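Local structure of alpha-glucosidase (5HQA) at residues A[313-318]-A[332-337]. The protein hydrolyses alpha-glucosidic linkages as a chloride-activated family 97 glycoside hydrolase that carries a calcium ion beside its sugar-binding pocket. Numbering follows the deposited sequence.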
loop_
_atom_site.group_PDB
_atom_site.type_symbol
_atom_site.label_atom_id
_atom_site.label_comp_id
_atom_site.label_asym_id
_atom_site.label_seq_id
_atom_site.Cartn_x
_atom_site.Cartn_y
_atom_site.Cartn_z
ATOM N N TRP A 313 -18.515 0.947 -17.643
ATOM C CA TRP A 313 -19.228 -0.069 -18.408
ATOM C C TRP A 313 -20.664 -0.250 -17.933
ATOM O O TRP A 313 -21.509 -0.704 -18.711
ATOM C CB TRP A 313 -18.484 -1.409 -18.314
ATOM C CG TRP A 313 -18.502 -1.968 -16.913
ATOM C CD1 TRP A 313 -17.600 -1.716 -15.912
ATOM C CD2 TRP A 313 -19.491 -2.840 -16.352
ATOM N NE1 TRP A 313 -17.965 -2.386 -14.770
ATOM C CE2 TRP A 313 -19.122 -3.082 -15.011
ATOM C CE3 TRP A 313 -20.653 -3.441 -16.856
ATOM C CZ2 TRP A 313 -19.870 -3.905 -14.164
ATOM C CZ3 TRP A 313 -21.398 -4.261 -16.015
ATOM C CH2 TRP A 313 -21.000 -4.483 -14.681
ATOM N N ASN A 314 -20.954 0.094 -16.683
ATOM C CA ASN A 314 -22.224 -0.205 -16.037
ATOM C C ASN A 314 -23.060 1.061 -15.912
ATOM O O ASN A 314 -22.518 2.162 -15.804
ATOM C CB ASN A 314 -21.989 -0.800 -14.648
ATOM C CG ASN A 314 -21.105 0.085 -13.773
ATOM O OD1 ASN A 314 -20.089 0.623 -14.224
ATOM N ND2 ASN A 314 -21.491 0.234 -12.516
ATOM N N THR A 315 -24.384 0.907 -15.908
ATOM C CA THR A 315 -25.240 2.083 -15.830
ATOM C C THR A 315 -25.099 2.779 -14.476
ATOM O O THR A 315 -24.871 2.149 -13.434
ATOM C CB THR A 315 -26.701 1.714 -16.092
ATOM O OG1 THR A 315 -27.180 0.849 -15.057
ATOM C CG2 THR A 315 -26.836 1.017 -17.436
ATOM N N GLY A 316 -25.205 4.108 -14.510
ATOM C CA GLY A 316 -25.130 4.903 -13.302
ATOM C C GLY A 316 -24.118 6.030 -13.357
ATOM O O GLY A 316 -24.069 6.863 -12.447
ATOM N N TRP A 317 -23.299 6.076 -14.409
ATOM C CA TRP A 317 -22.274 7.106 -14.510
ATOM C C TRP A 317 -22.781 8.404 -15.123
ATOM O O TRP A 317 -22.078 9.416 -15.043
ATOM C CB TRP A 317 -21.079 6.613 -15.338
ATOM C CG TRP A 317 -20.295 5.498 -14.694
ATOM C CD1 TRP A 317 -20.560 4.162 -14.778
ATOM C CD2 TRP A 317 -19.122 5.622 -13.879
ATOM N NE1 TRP A 317 -19.629 3.446 -14.066
ATOM C CE2 TRP A 317 -18.731 4.316 -13.508
ATOM C CE3 TRP A 317 -18.360 6.709 -13.431
ATOM C CZ2 TRP A 317 -17.612 4.065 -12.705
ATOM C CZ3 TRP A 317 -17.240 6.457 -12.626
ATOM C CH2 TRP A 317 -16.884 5.144 -12.271
ATOM N N ASP A 318 -23.959 8.408 -15.741
ATOM C CA ASP A 318 -24.402 9.610 -16.438
ATOM C C ASP A 318 -24.623 10.757 -15.463
ATOM O O ASP A 318 -25.151 10.571 -14.363
ATOM C CB ASP A 318 -25.685 9.341 -17.211
ATOM C CG ASP A 318 -25.454 8.492 -18.434
ATOM O OD1 ASP A 318 -24.429 7.788 -18.492
ATOM O OD2 ASP A 318 -26.307 8.523 -19.337
ATOM N N GLN A 332 -25.811 -4.398 -14.705
ATOM C CA GLN A 332 -26.416 -3.987 -15.963
ATOM C C GLN A 332 -25.461 -3.103 -16.746
ATOM O O GLN A 332 -25.263 -1.938 -16.371
ATOM C CB GLN A 332 -27.725 -3.246 -15.705
ATOM C CG GLN A 332 -28.382 -2.725 -16.973
ATOM C CD GLN A 332 -28.757 -3.850 -17.929
ATOM O OE1 GLN A 332 -29.462 -4.792 -17.550
ATOM N NE2 GLN A 332 -28.272 -3.766 -19.170
ATOM N N PRO A 333 -24.867 -3.582 -17.834
ATOM C CA PRO A 333 -24.018 -2.711 -18.650
ATOM C C PRO A 333 -24.837 -1.706 -19.444
ATOM O O PRO A 333 -26.031 -1.885 -19.705
ATOM C CB PRO A 333 -23.303 -3.694 -19.584
ATOM C CG PRO A 333 -24.268 -4.819 -19.708
ATOM C CD PRO A 333 -24.888 -4.964 -18.346
ATOM N N TYR A 334 -24.166 -0.626 -19.832
ATOM C CA TYR A 334 -24.707 0.250 -20.859
ATOM C C TYR A 334 -24.980 -0.543 -22.137
ATOM O O TYR A 334 -24.384 -1.598 -22.392
ATOM C CB TYR A 334 -23.734 1.387 -21.168
ATOM C CG TYR A 334 -23.661 2.504 -20.145
ATOM C CD1 TYR A 334 -24.710 3.396 -19.992
ATOM C CD2 TYR A 334 -22.521 2.695 -19.370
ATOM C CE1 TYR A 334 -24.643 4.438 -19.073
ATOM C CE2 TYR A 334 -22.441 3.734 -18.447
ATOM C CZ TYR A 334 -23.511 4.606 -18.305
ATOM O OH TYR A 334 -23.457 5.649 -17.396
ATOM N N ASP A 335 -25.873 -0.002 -22.969
ATOM C CA ASP A 335 -26.233 -0.680 -24.211
ATOM C C ASP A 335 -25.076 -0.791 -25.194
ATOM O O ASP A 335 -25.131 -1.637 -26.094
ATOM C CB ASP A 335 -27.391 0.041 -24.895
ATOM C CG ASP A 335 -28.683 -0.110 -24.140
ATOM O OD1 ASP A 335 -28.746 -0.994 -23.252
ATOM O OD2 ASP A 335 -29.636 0.647 -24.440
ATOM N N ASP A 336 -24.042 0.041 -25.071
ATOM C CA ASP A 336 -22.930 -0.025 -26.007
ATOM C C ASP A 336 -21.779 -0.864 -25.476
ATOM O O ASP A 336 -20.701 -0.872 -26.078
ATOM C CB ASP A 336 -22.454 1.384 -26.390
ATOM C CG ASP A 336 -22.072 2.235 -25.188
ATOM O OD1 ASP A 336 -22.312 1.807 -24.037
ATOM O OD2 ASP A 336 -21.534 3.343 -25.404
ATOM N N PHE A 337 -21.995 -1.596 -24.384
ATOM C CA PHE A 337 -20.985 -2.476 -23.800
ATOM C C PHE A 337 -21.560 -3.891 -23.779
ATOM O O PHE A 337 -22.368 -4.226 -22.907
ATOM C CB PHE A 337 -20.597 -2.002 -22.404
ATOM C CG PHE A 337 -19.409 -2.714 -21.831
ATOM C CD1 PHE A 337 -19.571 -3.751 -20.933
ATOM C CD2 PHE A 337 -18.124 -2.343 -22.193
ATOM C CE1 PHE A 337 -18.468 -4.404 -20.398
ATOM C CE2 PHE A 337 -17.019 -2.988 -21.659
ATOM C CZ PHE A 337 -17.193 -4.018 -20.763
#
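Trp-313 CB sits over the centre of the Phe-337 ring, 3.6 Å from its centroid, a CH-pi contact 9° off the ring normal; Phe-337 CG, anti to the backbone N (chi1 -170°), starts the ring toward it. Pro-333 CB meets the indole edge of Trp-313 at CE3 (3.8 Å), while Asn-314 CB lies over the centre of an indole face. Next to this apolar cluster, the Tyr-334 ring lies against the 313-318 backbone, with Thr-315 CA over one face, offset toward the rim. Two backbone bonds tie the segments in a single bridge: Tyr-334 N to Trp-313 O (2.9 Å) and Thr-315 N to Gln-332 O (3.0 Å). At the polar edge Tyr-334 OH and Asp-318 OD1 meet tip to tip in a weak hydrogen bond of 2.6 Å; Ser-282 binds OD2. An alanine in place of Tyr-334 would probably leave a gap against Thr-315 CA and cost Asp-318 its phenol partner. Trp-317, which touches the acarbose unit, donates NE1 in its ring plane to Asn-314 OD1 (2.9 Å), above that carbonyl plane; Ser-329 O holds ND2. Both segments belong to the loop joining strand 307-310 to helix 339-349 in the TIM-barrel domain, where Trp-313 NE1 reaches His-356 O on neighbouring strand 352-358.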